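Local coordinates for NADPH-ferredoxin reductase FprA (Mycobacterium tuberculosis, PDB 1LQT), which uses FAD to pass electrons between NADPH and ferredoxin and may, as a flavoprotein oxidoreductase, supply electrons to P450 systems, at residues F78-V82 with Q414-S420; V425-E430 with L450-G454. All blocks are in the same frame, centred on the assembly; numbering follows the deposited sequence.

Contact 1. Residues F78-V82 with Q414-S420; sequences FFGNV and QPKLVTS. With ACT (acetate ion), chain F.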
# COMPACT_ATOMS: atom_id res chain seq x y z
N PHE A 78 -10.36 -18.40 6.40
CA PHE A 78 -9.17 -17.83 5.77
C PHE A 78 -8.28 -18.93 5.21
O PHE A 78 -8.03 -19.92 5.87
CB PHE A 78 -8.38 -17.06 6.82
CG PHE A 78 -7.06 -16.48 6.34
CD1 PHE A 78 -7.03 -15.31 5.61
CD2 PHE A 78 -5.85 -17.06 6.69
CE1 PHE A 78 -5.83 -14.77 5.23
CE2 PHE A 78 -4.65 -16.52 6.31
CZ PHE A 78 -4.62 -15.38 5.58
N PHE A 79 -7.79 -18.72 4.01
CA PHE A 79 -6.85 -19.61 3.37
C PHE A 79 -5.71 -18.76 2.82
O PHE A 79 -5.82 -18.16 1.74
CB PHE A 79 -7.51 -20.38 2.24
CG PHE A 79 -8.69 -21.21 2.65
CD1 PHE A 79 -8.54 -22.53 3.06
CD2 PHE A 79 -9.97 -20.70 2.63
CE1 PHE A 79 -9.63 -23.32 3.39
CE2 PHE A 79 -11.06 -21.50 2.99
CZ PHE A 79 -10.87 -22.79 3.37
N GLY A 80 -4.63 -18.73 3.57
CA GLY A 80 -3.44 -18.01 3.17
C GLY A 80 -2.49 -18.86 2.36
O GLY A 80 -2.62 -20.07 2.27
N ASN A 81 -1.53 -18.20 1.73
CA ASN A 81 -0.58 -18.81 0.80
C ASN A 81 -1.29 -19.40 -0.41
O ASN A 81 -0.85 -20.39 -0.96
CB ASN A 81 0.31 -19.85 1.49
CG ASN A 81 1.54 -20.22 0.70
OD1 ASN A 81 2.09 -19.43 -0.05
ND2 ASN A 81 1.98 -21.46 0.88
N VAL A 82 -2.40 -18.79 -0.81
CA VAL A 82 -3.16 -19.20 -2.00
C VAL A 82 -3.11 -18.02 -2.96
O VAL A 82 -3.69 -16.96 -2.70
CB VAL A 82 -4.60 -19.59 -1.64
CG1 VAL A 82 -5.40 -19.89 -2.90
CG2 VAL A 82 -4.60 -20.78 -0.72
N GLN A 414 -3.20 -26.32 -3.23
CA GLN A 414 -2.16 -25.70 -2.40
C GLN A 414 -2.07 -26.45 -1.10
O GLN A 414 -2.68 -26.09 -0.11
CB GLN A 414 -2.49 -24.22 -2.15
CG GLN A 414 -1.51 -23.50 -1.22
CD GLN A 414 -0.05 -23.72 -1.54
OE1 GLN A 414 0.44 -24.84 -1.48
NE2 GLN A 414 0.63 -22.64 -1.87
N PRO A 415 -1.30 -27.52 -1.10
CA PRO A 415 -1.12 -28.32 0.12
C PRO A 415 -0.49 -27.52 1.26
O PRO A 415 -0.61 -27.94 2.41
CB PRO A 415 -0.21 -29.46 -0.34
CG PRO A 415 -0.44 -29.58 -1.80
CD PRO A 415 -0.65 -28.14 -2.27
N LYS A 416 0.14 -26.40 0.94
CA LYS A 416 0.79 -25.57 1.95
C LYS A 416 -0.05 -24.34 2.27
O LYS A 416 0.49 -23.30 2.64
CB LYS A 416 2.18 -25.18 1.47
CG LYS A 416 3.10 -26.39 1.26
CD LYS A 416 4.52 -25.99 0.99
CE LYS A 416 5.39 -27.18 0.64
NZ LYS A 416 6.71 -26.68 0.14
N LEU A 417 -1.36 -24.44 2.17
CA LEU A 417 -2.21 -23.31 2.55
C LEU A 417 -2.14 -23.13 4.07
O LEU A 417 -1.83 -24.03 4.83
CB LEU A 417 -3.62 -23.43 2.00
CG LEU A 417 -4.49 -24.57 2.53
CD1 LEU A 417 -5.03 -24.32 3.93
CD2 LEU A 417 -5.61 -24.82 1.52
N VAL A 418 -2.42 -21.90 4.47
CA VAL A 418 -2.36 -21.46 5.85
C VAL A 418 -3.75 -21.11 6.35
O VAL A 418 -4.34 -20.15 5.92
CB VAL A 418 -1.39 -20.25 5.97
CG1 VAL A 418 -1.37 -19.73 7.40
CG2 VAL A 418 -0.02 -20.67 5.53
N THR A 419 -4.30 -21.91 7.27
CA THR A 419 -5.63 -21.63 7.80
C THR A 419 -5.52 -20.54 8.85
O THR A 419 -4.44 -20.15 9.26
CB THR A 419 -6.22 -22.84 8.46
OG1 THR A 419 -5.31 -23.23 9.48
CG2 THR A 419 -6.41 -24.01 7.50
N SER A 420 -6.66 -20.08 9.33
CA SER A 420 -6.68 -19.08 10.38
C SER A 420 -5.91 -19.54 11.60
O SER A 420 -5.15 -18.80 12.17
CB SER A 420 -8.11 -18.81 10.82
OG SER A 420 -8.79 -18.13 9.84
C ACT F . -7.73 -14.48 10.41
O ACT F . -7.99 -15.65 10.74
OXT ACT F . -7.67 -13.68 11.35
CH3 ACT F . -7.50 -14.04 8.99
O HOH W 1 -9.28 -20.89 8.21
O HOH W 2 -10.67 -20.00 9.18
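Gly80 and Val418 form an antiparallel hydrogen-bonded pair that adds strand 418-419 to the edge of the FAD-domain Rossmann-type sheet, beside strand 76-80. Gly80 N gives a nearly straight bond to Val418 O (2.8 Å), and Val418 N answers to Gly80 O. Beyond this pair, side-chain amides bond to backbone carbonyls. Asn81 can be followed outward: CB lies 4.1 Å from Val418 CG2, CG 3.6 Å from Gln414 NE2, and ND2 reaches Lys416 O at 3.0 Å. That bond is almost linear (177°) and in the Asn81 amide plane, yet meets the carbonyl from above its plane. Gln414 crosses Asn81 at about a right angle, and its NE2 binds Asn81 O at 2.8 Å, nearly along the C=O axis. The Gln414 chain is bent at chi2 (48°), and OE1 accepts a hydrogen bond from Lys416 N within the type I turn 414-417. On the side where Phe79 projects, away from Val418, Leu417 lies alongside Phe79 and Val82, and Leu410 of helix 402-413 packs on Leu417 and Phe79. Val82 also borders the FAD, but not through its side chain. At the other end two waters bridge Phe78 and Ser420, and an acetate, probably from the crystallisation liquor, accepts a hydrogen bond from Ser420 OG; its methyl lies over one face of the Phe78 ring and Gly80 N over the other, both offset toward the rim.

Contact 2. Residues V425-E430 with L450-G454; sequences VIDAFE and LLRIG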
# COMPACT_ATOMS: atom_id res chain seq x y z
N VAL A 425 -0.71 -18.97 14.86
CA VAL A 425 0.60 -19.44 15.33
C VAL A 425 1.70 -18.52 14.82
O VAL A 425 2.55 -18.11 15.61
CB VAL A 425 0.85 -20.90 14.90
CG1 VAL A 425 2.21 -21.38 15.34
CG2 VAL A 425 -0.24 -21.81 15.47
N ILE A 426 1.72 -18.20 13.54
CA ILE A 426 2.67 -17.22 13.02
C ILE A 426 2.61 -15.93 13.84
O ILE A 426 3.63 -15.39 14.24
CB ILE A 426 2.39 -16.92 11.54
CG1 ILE A 426 2.74 -18.14 10.67
CG2 ILE A 426 3.18 -15.68 11.07
CD1 ILE A 426 2.25 -18.03 9.22
N ASP A 427 1.39 -15.42 14.04
CA ASP A 427 1.19 -14.17 14.75
C ASP A 427 1.78 -14.25 16.16
O ASP A 427 2.50 -13.35 16.60
CB ASP A 427 -0.30 -13.88 14.78
CG ASP A 427 -0.65 -12.60 15.47
OD1 ASP A 427 0.06 -11.60 15.27
OD2 ASP A 427 -1.60 -12.58 16.25
N ALA A 428 1.46 -15.32 16.87
CA ALA A 428 1.97 -15.48 18.21
C ALA A 428 3.49 -15.56 18.22
O ALA A 428 4.13 -15.00 19.11
CB ALA A 428 1.36 -16.72 18.83
N PHE A 429 4.05 -16.28 17.27
CA PHE A 429 5.50 -16.39 17.18
C PHE A 429 6.14 -15.02 17.01
O PHE A 429 7.10 -14.68 17.68
CB PHE A 429 5.82 -17.31 16.00
CG PHE A 429 7.27 -17.67 15.85
CD1 PHE A 429 7.74 -18.91 16.28
CD2 PHE A 429 8.18 -16.80 15.26
CE1 PHE A 429 9.05 -19.27 16.11
CE2 PHE A 429 9.48 -17.15 15.11
CZ PHE A 429 9.92 -18.39 15.54
N GLU A 430 5.62 -14.23 16.08
CA GLU A 430 6.18 -12.93 15.79
C GLU A 430 6.07 -12.00 16.97
O GLU A 430 7.01 -11.31 17.33
CB GLU A 430 5.51 -12.34 14.56
CG GLU A 430 5.78 -13.08 13.26
CD GLU A 430 5.19 -12.38 12.06
OE1 GLU A 430 4.19 -11.63 12.24
OE2 GLU A 430 5.71 -12.55 10.94
N LEU A 450 8.05 -18.19 7.19
CA LEU A 450 6.64 -18.16 7.51
C LEU A 450 6.03 -19.55 7.52
O LEU A 450 5.26 -19.89 8.42
CB LEU A 450 5.88 -17.25 6.54
CG LEU A 450 6.11 -15.76 6.76
CD1 LEU A 450 5.82 -14.96 5.51
CD2 LEU A 450 5.27 -15.27 7.96
N LEU A 451 6.35 -20.32 6.50
CA LEU A 451 5.79 -21.66 6.41
C LEU A 451 6.38 -22.64 7.40
O LEU A 451 5.71 -23.57 7.84
CB LEU A 451 5.91 -22.18 4.98
CG LEU A 451 5.12 -21.41 3.93
CD1 LEU A 451 5.29 -22.12 2.59
CD2 LEU A 451 3.65 -21.25 4.24
N ARG A 452 7.63 -22.43 7.79
CA ARG A 452 8.24 -23.28 8.83
C ARG A 452 7.39 -23.22 10.08
O ARG A 452 7.19 -24.22 10.76
CB ARG A 452 9.67 -22.80 9.10
CG ARG A 452 10.44 -23.52 10.20
CD ARG A 452 11.81 -22.92 10.36
NE ARG A 452 12.64 -23.63 11.30
CZ ARG A 452 13.81 -23.18 11.70
NH1 ARG A 452 14.25 -22.02 11.27
NH2 ARG A 452 14.52 -23.88 12.57
N ILE A 453 6.89 -22.03 10.39
CA ILE A 453 6.12 -21.82 11.60
C ILE A 453 4.63 -22.08 11.38
O ILE A 453 3.97 -22.64 12.21
CB ILE A 453 6.38 -20.39 12.16
CG1 ILE A 453 7.86 -20.18 12.46
CG2 ILE A 453 5.48 -20.11 13.37
CD1 ILE A 453 8.53 -21.27 13.27
N GLY A 454 4.11 -21.68 10.23
CA GLY A 454 2.70 -21.73 9.95
C GLY A 454 2.16 -23.10 9.60
O GLY A 454 1.03 -23.42 9.94
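Phe429 lays one face of its ring under Ile453, whose CG1 sits 4.0 Å from the ring centroid and 10° off the normal, a CH-pi contact over the middle of the ring. Ile453 CD1 continues toward one side of the ring and comes to 3.5 Å from Phe429 CE1, while CG2 rests near the ring's base, beside CB and CG. With CG anti to the backbone N (chi1 -173°), the ring points toward helix 447-454; it crosses the isoleucine at about a right angle. Ile453 CG2 also meets Val425 CG1, one turn earlier on helix 420-434, at 4.0 Å, so this branch touches both residues.

Ile426 is buried deeper. Its CG1 and CD1 run along the C-terminal turn of helix 447-454, with CG1 3.7 Å from Gly454 CA and CD1 3.6 Å from Leu450 O. The absence of a side chain on Gly454 permits this approach, since a CB there would collide with Ile426 CD1. The other branch, CG2, packs on Leu450 CD2 at 3.8 Å, the two side chains crossing at about a right angle. Glu430 OE2 lies near the same leucine methyl, but its carboxylate is held elsewhere: OE1 forms salt bridges with Arg50 and Arg441, and OE2 accepts the backbone N of Leu444.

The segments cross at 110°, with axes 9.2 Å apart, in a mainly apolar packing of two C-terminal helices, without a hydrogen bond between them. Leu450 also touches Thr44, in the loop after strand 34-40, and Leu444 joins it and Phe429 from the connection between the helices. Helix 420-434 directly follows strand 418-419, and helix 447-454 packs on that strand through Leu451, so the pair lies beside the edge of the FAD-domain sheet.

In the fold
Contact 1 is the more buried of the two and joins an N-terminal strand to the C-terminal region across more than 300 residues; contact 2, partly buried with Val425 and Phe429 exposed, joins helices close in sequence. Backbone and amide hydrogen bonds hold 78-82 to 414-420, as befits a sheet edge, whereas 425-430 and 450-454 meet mainly through aliphatic and aromatic packing. The contacts are in series along the chain, since strand 418-419 runs into helix 420-434. They also touch directly: Leu451 CD2 packs against Asn81 ND2 and Val418 CG2, on the side of helix 447-454 turned away from 425-430. That helix therefore packs on both the sheet edge and helix 420-434.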